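Local coordinates for 4-alpha-glucanotransferase (Corynebacterium glutamicum, PDB 5B68), which is an amylomaltase-family enzyme with a TIM-barrel-type domain and a beta-sandwich domain nearer its N-terminus, at residues L294-R305 with E351-L362. Sequence-based numbering, arbitrary orientation.
Sequences LQVLRAIFEMPR and ELTMFYMWLQWL
Where Phe301 meets Phe355 and Trp358, helix 294-301 runs into the flank of helix 351-362 almost crosswise, their axes 11.0 Å apart at closest and their directions 103° apart. The packing is knobs-into-holes, well out from the centre of an enzyme of the TIM-barrel fold, and joins two of its helices around an aromatic cluster. Phe301 is the first knob, set among Glu351, Met354, Phe355 and Trp358. With CG anti to the backbone N (chi1 -180°), its ring reaches over helix 351-362, one face on Phe355 CA, 4.0 Å from the ring centroid. The Phe355 ring turns its edge to the Phe301 face, a T-shaped pair with planes at 79°, while Met354 CG meets the rim at Phe301 CZ, 3.8 Å away. The indole of Trp358 is gripped on both faces: Phe301 CD1 lies over one and Leu362 CD1 over the other. Ile300 CG2 closes on its edge, 3.9 Å from Trp358 CH2. One turn earlier, Leu297 is the second knob, set among Phe355, Trp358, Leu359 and Leu362: its CD1 touches Leu359 CD2, and its CD2 lies 3.8 Å from Leu362 CD1. Beyond the helix end, Arg305 lays CD against Trp361 CH2 and is held by a salt bridge from NH2 to Glu310. A single water accepts from both Arg305 NH1, at 3.1 Å, and Trp358 NE1, at 2.9 Å.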
ATOM      1  N   LEU A 294       5.606  -4.973 -24.663  1.00 21.60           N
ATOM      2  CA  LEU A 294       7.024  -4.555 -24.540  1.00 23.98           C
ATOM      3  C   LEU A 294       7.654  -4.486 -25.941  1.00 26.25           C
ATOM      4  O   LEU A 294       8.382  -3.548 -26.288  1.00 29.23           O
ATOM      5  CB  LEU A 294       7.789  -5.478 -23.622  1.00 25.18           C
ATOM      6  CG  LEU A 294       7.477  -5.285 -22.137  1.00 24.83           C
ATOM      7  CD1 LEU A 294       7.796  -6.479 -21.266  1.00 28.05           C
ATOM      8  CD2 LEU A 294       8.147  -3.997 -21.676  1.00 29.59           C
ATOM      9  N   GLN A 295       7.299  -5.451 -26.776  1.00 27.99           N
ATOM     10  CA  GLN A 295       7.771  -5.455 -28.141  1.00 31.65           C
ATOM     11  C   GLN A 295       7.318  -4.229 -28.924  1.00 27.88           C
ATOM     12  O   GLN A 295       8.089  -3.616 -29.650  1.00 26.56           O
ATOM     13  CB  GLN A 295       7.325  -6.723 -28.847  1.00 35.36           C
ATOM     14  CG  GLN A 295       7.742  -6.738 -30.300  1.00 42.19           C
ATOM     15  CD  GLN A 295       7.435  -8.073 -30.926  1.00 51.08           C
ATOM     16  OE1 GLN A 295       8.310  -8.699 -31.530  1.00 54.74           O
ATOM     17  NE2 GLN A 295       6.199  -8.552 -30.732  1.00 46.84           N
ATOM     18  N   VAL A 296       6.054  -3.844 -28.783  1.00 25.43           N
ATOM     19  CA  VAL A 296       5.598  -2.656 -29.423  1.00 23.82           C
ATOM     20  C   VAL A 296       6.258  -1.406 -28.837  1.00 23.74           C
ATOM     21  O   VAL A 296       6.597  -0.465 -29.586  1.00 24.78           O
ATOM     22  CB  VAL A 296       4.042  -2.505 -29.264  1.00 25.49           C
ATOM     23  CG1 VAL A 296       3.566  -1.178 -29.803  1.00 23.71           C
ATOM     24  CG2 VAL A 296       3.367  -3.714 -29.919  1.00 26.42           C
ATOM     25  N   LEU A 297       6.411  -1.393 -27.482  1.00 22.95           N
ATOM     26  CA  LEU A 297       6.966  -0.187 -26.819  1.00 22.51           C
ATOM     27  C   LEU A 297       8.413   0.031 -27.319  1.00 21.55           C
ATOM     28  O   LEU A 297       8.781   1.156 -27.599  1.00 22.25           O
ATOM     29  CB  LEU A 297       6.932  -0.342 -25.325  1.00 22.67           C
ATOM     30  CG  LEU A 297       5.502  -0.138 -24.821  1.00 23.46           C
ATOM     31  CD1 LEU A 297       5.325  -0.857 -23.488  1.00 24.52           C
ATOM     32  CD2 LEU A 297       5.230   1.379 -24.714  1.00 23.62           C
ATOM     33  N   ARG A 298       9.116  -1.073 -27.553  1.00 25.30           N
ATOM     34  CA  ARG A 298      10.490  -1.025 -28.090  1.00 25.94           C
ATOM     35  C   ARG A 298      10.484  -0.376 -29.459  1.00 27.82           C
ATOM     36  O   ARG A 298      11.337   0.475 -29.734  1.00 30.26           O
ATOM     37  CB  ARG A 298      11.171  -2.407 -28.076  1.00 29.16           C
ATOM     38  CG  ARG A 298      11.634  -2.817 -26.699  1.00 35.45           C
ATOM     39  CD  ARG A 298      12.489  -4.055 -26.752  1.00 41.59           C
ATOM     40  NE  ARG A 298      11.702  -5.229 -27.083  1.00 48.75           N
ATOM     41  CZ  ARG A 298      11.155  -6.089 -26.212  1.00 46.62           C
ATOM     42  NH1 ARG A 298      11.263  -5.925 -24.896  1.00 48.98           N
ATOM     43  NH2 ARG A 298      10.492  -7.137 -26.687  1.00 45.72           N
ATOM     44  N   ALA A 299       9.500  -0.685 -30.295  1.00 27.23           N
ATOM     45  CA  ALA A 299       9.355   0.045 -31.564  1.00 27.41           C
ATOM     46  C   ALA A 299       8.974   1.511 -31.427  1.00 29.44           C
ATOM     47  O   ALA A 299       9.493   2.379 -32.123  1.00 27.43           O
ATOM     48  CB  ALA A 299       8.400  -0.703 -32.495  1.00 29.52           C
ATOM     49  N   ILE A 300       8.055   1.852 -30.521  1.00 24.86           N
ATOM     50  CA  ILE A 300       7.663   3.262 -30.473  1.00 24.74           C
ATOM     51  C   ILE A 300       8.802   4.099 -29.885  1.00 21.39           C
ATOM     52  O   ILE A 300       8.869   5.320 -30.114  1.00 24.18           O
ATOM     53  CB  ILE A 300       6.409   3.427 -29.578  1.00 25.10           C
ATOM     54  CG1 ILE A 300       5.199   2.688 -30.195  1.00 26.51           C
ATOM     55  CG2 ILE A 300       6.073   4.898 -29.347  1.00 24.91           C
ATOM     56  CD1 ILE A 300       4.099   2.344 -29.212  1.00 29.17           C
ATOM     57  N   PHE A 301       9.647   3.453 -29.054  1.00 24.18           N
ATOM     58  CA  PHE A 301      10.755   4.165 -28.389  1.00 25.21           C
ATOM     59  C   PHE A 301      11.696   4.794 -29.415  1.00 26.18           C
ATOM     60  O   PHE A 301      12.299   5.869 -29.152  1.00 27.90           O
ATOM     61  CB  PHE A 301      11.516   3.229 -27.499  1.00 25.16           C
ATOM     62  CG  PHE A 301      12.687   3.874 -26.752  1.00 25.18           C
ATOM     63  CD1 PHE A 301      12.478   4.927 -25.859  1.00 26.22           C
ATOM     64  CD2 PHE A 301      13.990   3.384 -26.919  1.00 28.15           C
ATOM     65  CE1 PHE A 301      13.541   5.478 -25.161  1.00 26.16           C
ATOM     66  CE2 PHE A 301      15.062   3.927 -26.205  1.00 30.45           C
ATOM     67  CZ  PHE A 301      14.838   4.964 -25.326  1.00 27.92           C
ATOM     68  N   GLU A 302      11.810   4.131 -30.575  1.00 31.11           N
ATOM     69  CA  GLU A 302      12.609   4.679 -31.714  1.00 33.98           C
ATOM     70  C   GLU A 302      12.060   5.938 -32.359  1.00 36.38           C
ATOM     71  O   GLU A 302      12.780   6.606 -33.096  1.00 32.24           O
ATOM     72  CB  GLU A 302      12.774   3.637 -32.812  1.00 35.02           C
ATOM     73  CG  GLU A 302      13.495   2.363 -32.440  1.00 39.79           C
ATOM     74  CD  GLU A 302      14.912   2.572 -31.907  1.00 49.12           C
ATOM     75  OE1 GLU A 302      15.248   1.936 -30.884  1.00 46.35           O
ATOM     76  OE2 GLU A 302      15.689   3.371 -32.497  1.00 56.56           O
ATOM     77  N   MET A 303      10.781   6.252 -32.169  1.00 34.69           N
ATOM     78  CA  MET A 303      10.182   7.381 -32.857  1.00 34.53           C
ATOM     79  C   MET A 303      10.637   8.664 -32.235  1.00 38.37           C
ATOM     80  O   MET A 303      10.776   8.730 -31.017  1.00 39.85           O
ATOM     81  CB  MET A 303       8.656   7.350 -32.765  1.00 35.02           C
ATOM     82  CG  MET A 303       7.989   6.170 -33.434  1.00 32.63           C
ATOM     83  SD  MET A 303       8.263   6.178 -35.254  1.00 35.38           S
ATOM     84  CE  MET A 303       9.458   4.865 -35.291  1.00 33.23           C
ATOM     85  N   PRO A 304      10.865   9.691 -33.056  1.00 39.37           N
ATOM     86  CA  PRO A 304      11.374  10.957 -32.548  1.00 39.27           C
ATOM     87  C   PRO A 304      10.265  11.776 -31.965  1.00 37.62           C
ATOM     88  O   PRO A 304       9.154  11.814 -32.511  1.00 40.25           O
ATOM     89  CB  PRO A 304      11.968  11.634 -33.800  1.00 39.27           C
ATOM     90  CG  PRO A 304      11.165  11.065 -34.924  1.00 42.07           C
ATOM     91  CD  PRO A 304      10.892   9.646 -34.532  1.00 42.36           C
ATOM     92  N   ARG A 305      10.561  12.449 -30.864  1.00 36.25           N
ATOM     93  CA  ARG A 305       9.568  13.282 -30.203  1.00 36.95           C
ATOM     94  C   ARG A 305       9.624  14.693 -30.688  1.00 38.78           C
ATOM     95  O   ARG A 305      10.677  15.189 -31.042  1.00 39.07           O
ATOM     96  CB  ARG A 305       9.802  13.256 -28.670  1.00 42.05           C
ATOM     97  CG  ARG A 305       9.186  12.047 -27.971  1.00 41.11           C
ATOM     98  CD  ARG A 305       9.400  12.132 -26.458  1.00 37.11           C
ATOM     99  NE  ARG A 305      10.811  11.992 -26.224  1.00 34.27           N
ATOM    100  CZ  ARG A 305      11.505  10.860 -26.331  1.00 34.07           C
ATOM    101  NH1 ARG A 305      10.909   9.705 -26.549  1.00 37.99           N
ATOM    102  NH2 ARG A 305      12.817  10.890 -26.140  1.00 35.20           N
ATOM    103  N   GLU A 351      21.130   2.897 -23.180  1.00 26.10           N
ATOM    104  CA  GLU A 351      19.906   2.990 -23.964  1.00 27.55           C
ATOM    105  C   GLU A 351      18.768   2.188 -23.309  1.00 26.09           C
ATOM    106  O   GLU A 351      17.660   2.700 -23.316  1.00 27.14           O
ATOM    107  CB  GLU A 351      20.130   2.458 -25.400  1.00 30.20           C
ATOM    108  CG  GLU A 351      18.872   2.493 -26.229  1.00 33.36           C
ATOM    109  CD  GLU A 351      19.131   2.280 -27.701  1.00 38.76           C
ATOM    110  OE1 GLU A 351      19.353   1.120 -28.071  1.00 38.98           O
ATOM    111  OE2 GLU A 351      19.087   3.292 -28.438  1.00 35.08           O
ATOM    112  N   LEU A 352      19.058   0.977 -22.829  1.00 24.10           N
ATOM    113  CA  LEU A 352      18.075   0.151 -22.127  1.00 26.81           C
ATOM    114  C   LEU A 352      17.582   0.879 -20.884  1.00 28.17           C
ATOM    115  O   LEU A 352      16.388   0.844 -20.587  1.00 22.97           O
ATOM    116  CB  LEU A 352      18.628  -1.198 -21.692  1.00 26.78           C
ATOM    117  CG  LEU A 352      18.668  -2.344 -22.677  1.00 33.00           C
ATOM    118  CD1 LEU A 352      19.323  -3.513 -22.000  1.00 34.37           C
ATOM    119  CD2 LEU A 352      17.224  -2.695 -23.125  1.00 35.18           C
ATOM    120  N   THR A 353      18.500   1.517 -20.142  1.00 24.85           N
ATOM    121  CA  THR A 353      18.119   2.309 -18.959  1.00 24.58           C
ATOM    122  C   THR A 353      17.137   3.409 -19.365  1.00 25.16           C
ATOM    123  O   THR A 353      16.078   3.646 -18.727  1.00 21.97           O
ATOM    124  CB  THR A 353      19.379   2.856 -18.225  1.00 21.83           C
ATOM    125  OG1 THR A 353      20.149   1.779 -17.690  1.00 21.35           O
ATOM    126  CG2 THR A 353      18.973   3.841 -17.124  1.00 23.01           C
ATOM    127  N   MET A 354      17.430   4.072 -20.463  1.00 22.33           N
ATOM    128  CA  MET A 354      16.615   5.159 -20.937  1.00 25.43           C
ATOM    129  C   MET A 354      15.197   4.685 -21.308  1.00 22.73           C
ATOM    130  O   MET A 354      14.231   5.404 -21.083  1.00 23.06           O
ATOM    131  CB  MET A 354      17.260   5.836 -22.115  1.00 27.26           C
ATOM    132  CG  MET A 354      16.524   7.066 -22.577  1.00 32.31           C
ATOM    133  SD  MET A 354      16.331   8.407 -21.392  1.00 38.14           S
ATOM    134  CE  MET A 354      17.970   9.143 -21.432  1.00 38.61           C
ATOM    135  N   PHE A 355      15.146   3.502 -21.939  1.00 23.97           N
ATOM    136  CA  PHE A 355      13.869   2.856 -22.300  1.00 22.78           C
ATOM    137  C   PHE A 355      13.025   2.620 -21.048  1.00 23.08           C
ATOM    138  O   PHE A 355      11.821   2.930 -21.074  1.00 21.84           O
ATOM    139  CB  PHE A 355      14.129   1.536 -22.964  1.00 24.73           C
ATOM    140  CG  PHE A 355      12.874   0.708 -23.184  1.00 22.44           C
ATOM    141  CD1 PHE A 355      11.988   1.040 -24.207  1.00 25.47           C
ATOM    142  CD2 PHE A 355      12.656  -0.412 -22.403  1.00 22.57           C
ATOM    143  CE1 PHE A 355      10.847   0.259 -24.415  1.00 23.59           C
ATOM    144  CE2 PHE A 355      11.544  -1.192 -22.629  1.00 23.96           C
ATOM    145  CZ  PHE A 355      10.652  -0.830 -23.646  1.00 19.21           C
ATOM    146  N   TYR A 356      13.635   2.137 -19.971  1.00 20.98           N
ATOM    147  CA  TYR A 356      12.824   1.898 -18.744  1.00 22.57           C
ATOM    148  C   TYR A 356      12.425   3.185 -18.071  1.00 22.20           C
ATOM    149  O   TYR A 356      11.318   3.285 -17.465  1.00 21.29           O
ATOM    150  CB  TYR A 356      13.488   0.881 -17.834  1.00 22.22           C
ATOM    151  CG  TYR A 356      13.512  -0.488 -18.421  1.00 23.20           C
ATOM    152  CD1 TYR A 356      12.343  -1.238 -18.482  1.00 25.89           C
ATOM    153  CD2 TYR A 356      14.708  -1.053 -18.971  1.00 21.76           C
ATOM    154  CE1 TYR A 356      12.316  -2.497 -19.036  1.00 25.29           C
ATOM    155  CE2 TYR A 356      14.695  -2.326 -19.512  1.00 23.83           C
ATOM    156  CZ  TYR A 356      13.480  -3.054 -19.543  1.00 29.20           C
ATOM    157  OH  TYR A 356      13.411  -4.340 -20.047  1.00 26.50           O
ATOM    158  N   MET A 357      13.231   4.225 -18.209  1.00 21.39           N
ATOM    159  CA  MET A 357      12.836   5.571 -17.743  1.00 20.87           C
ATOM    160  C   MET A 357      11.633   6.082 -18.505  1.00 22.90           C
ATOM    161  O   MET A 357      10.617   6.616 -17.940  1.00 22.20           O
ATOM    162  CB  MET A 357      14.016   6.544 -17.809  1.00 22.28           C
ATOM    163  CG  MET A 357      15.147   6.134 -16.868  1.00 24.34           C
ATOM    164  SD  MET A 357      16.650   7.163 -17.180  1.00 32.31           S
ATOM    165  CE  MET A 357      16.102   8.649 -16.420  1.00 31.17           C
ATOM    166  N   TRP A 358      11.667   5.852 -19.815  1.00 19.06           N
ATOM    167  CA  TRP A 358      10.643   6.336 -20.691  1.00 19.76           C
ATOM    168  C   TRP A 358       9.325   5.632 -20.394  1.00 18.01           C
ATOM    169  O   TRP A 358       8.281   6.305 -20.399  1.00 19.83           O
ATOM    170  CB  TRP A 358      11.123   6.128 -22.142  1.00 20.53           C
ATOM    171  CG  TRP A 358      10.167   6.434 -23.234  1.00 21.43           C
ATOM    172  CD1 TRP A 358       9.839   7.619 -23.681  1.00 21.23           C
ATOM    173  CD2 TRP A 358       9.476   5.471 -24.029  1.00 21.65           C
ATOM    174  NE1 TRP A 358       8.964   7.502 -24.759  1.00 23.65           N
ATOM    175  CE2 TRP A 358       8.739   6.167 -24.973  1.00 23.49           C
ATOM    176  CE3 TRP A 358       9.442   4.075 -24.039  1.00 22.20           C
ATOM    177  CZ2 TRP A 358       7.912   5.530 -25.922  1.00 23.02           C
ATOM    178  CZ3 TRP A 358       8.637   3.424 -25.020  1.00 24.00           C
ATOM    179  CH2 TRP A 358       7.875   4.178 -25.930  1.00 21.81           C
ATOM    180  N   LEU A 359       9.363   4.312 -20.146  1.00 20.16           N
ATOM    181  CA  LEU A 359       8.122   3.598 -19.712  1.00 18.90           C
ATOM    182  C   LEU A 359       7.471   4.235 -18.476  1.00 19.09           C
ATOM    183  O   LEU A 359       6.266   4.358 -18.429  1.00 19.51           O
ATOM    184  CB  LEU A 359       8.394   2.157 -19.357  1.00 22.01           C
ATOM    185  CG  LEU A 359       8.820   1.285 -20.545  1.00 24.08           C
ATOM    186  CD1 LEU A 359       8.979  -0.175 -20.156  1.00 24.50           C
ATOM    187  CD2 LEU A 359       7.861   1.439 -21.710  1.00 25.07           C
ATOM    188  N   GLN A 360       8.282   4.654 -17.486  1.00 19.83           N
ATOM    189  CA  GLN A 360       7.715   5.382 -16.341  1.00 19.81           C
ATOM    190  C   GLN A 360       7.083   6.682 -16.718  1.00 22.50           C
ATOM    191  O   GLN A 360       6.063   7.048 -16.129  1.00 20.62           O
ATOM    192  CB  GLN A 360       8.773   5.523 -15.229  1.00 19.27           C
ATOM    193  CG  GLN A 360       9.197   4.206 -14.661  1.00 18.06           C
ATOM    194  CD  GLN A 360       8.028   3.487 -14.077  1.00 20.14           C
ATOM    195  OE1 GLN A 360       7.304   4.043 -13.225  1.00 17.84           O
ATOM    196  NE2 GLN A 360       7.831   2.252 -14.481  1.00 21.41           N
ATOM    197  N   TRP A 361       7.654   7.425 -17.669  1.00 18.23           N
ATOM    198  CA  TRP A 361       7.090   8.697 -18.119  1.00 19.27           C
ATOM    199  C   TRP A 361       5.694   8.444 -18.784  1.00 20.21           C
ATOM    200  O   TRP A 361       4.709   9.175 -18.515  1.00 20.52           O
ATOM    201  CB  TRP A 361       8.069   9.418 -19.114  1.00 21.05           C
ATOM    202  CG  TRP A 361       7.520  10.606 -19.737  1.00 21.28           C
ATOM    203  CD1 TRP A 361       7.075  11.764 -19.132  1.00 22.45           C
ATOM    204  CD2 TRP A 361       7.366  10.826 -21.144  1.00 26.08           C
ATOM    205  NE1 TRP A 361       6.647  12.659 -20.050  1.00 25.13           N
ATOM    206  CE2 TRP A 361       6.866  12.132 -21.305  1.00 24.40           C
ATOM    207  CE3 TRP A 361       7.625  10.039 -22.281  1.00 24.55           C
ATOM    208  CZ2 TRP A 361       6.563  12.664 -22.569  1.00 27.84           C
ATOM    209  CZ3 TRP A 361       7.397  10.601 -23.526  1.00 23.99           C
ATOM    210  CH2 TRP A 361       6.820  11.865 -23.652  1.00 23.80           C
ATOM    211  N   LEU A 362       5.597   7.355 -19.544  1.00 18.90           N
ATOM    212  CA  LEU A 362       4.354   6.991 -20.197  1.00 19.12           C
ATOM    213  C   LEU A 362       3.326   6.632 -19.118  1.00 18.86           C
ATOM    214  O   LEU A 362       2.129   7.026 -19.255  1.00 19.56           O
ATOM    215  CB  LEU A 362       4.533   5.773 -21.107  1.00 20.45           C
ATOM    216  CG  LEU A 362       5.482   6.062 -22.326  1.00 21.89           C
ATOM    217  CD1 LEU A 362       5.557   4.753 -23.047  1.00 22.32           C
ATOM    218  CD2 LEU A 362       5.069   7.154 -23.269  1.00 22.94           C
TER
HETATM  219  O   HOH W   1       7.874   9.072 -26.990  1.00 29.83           O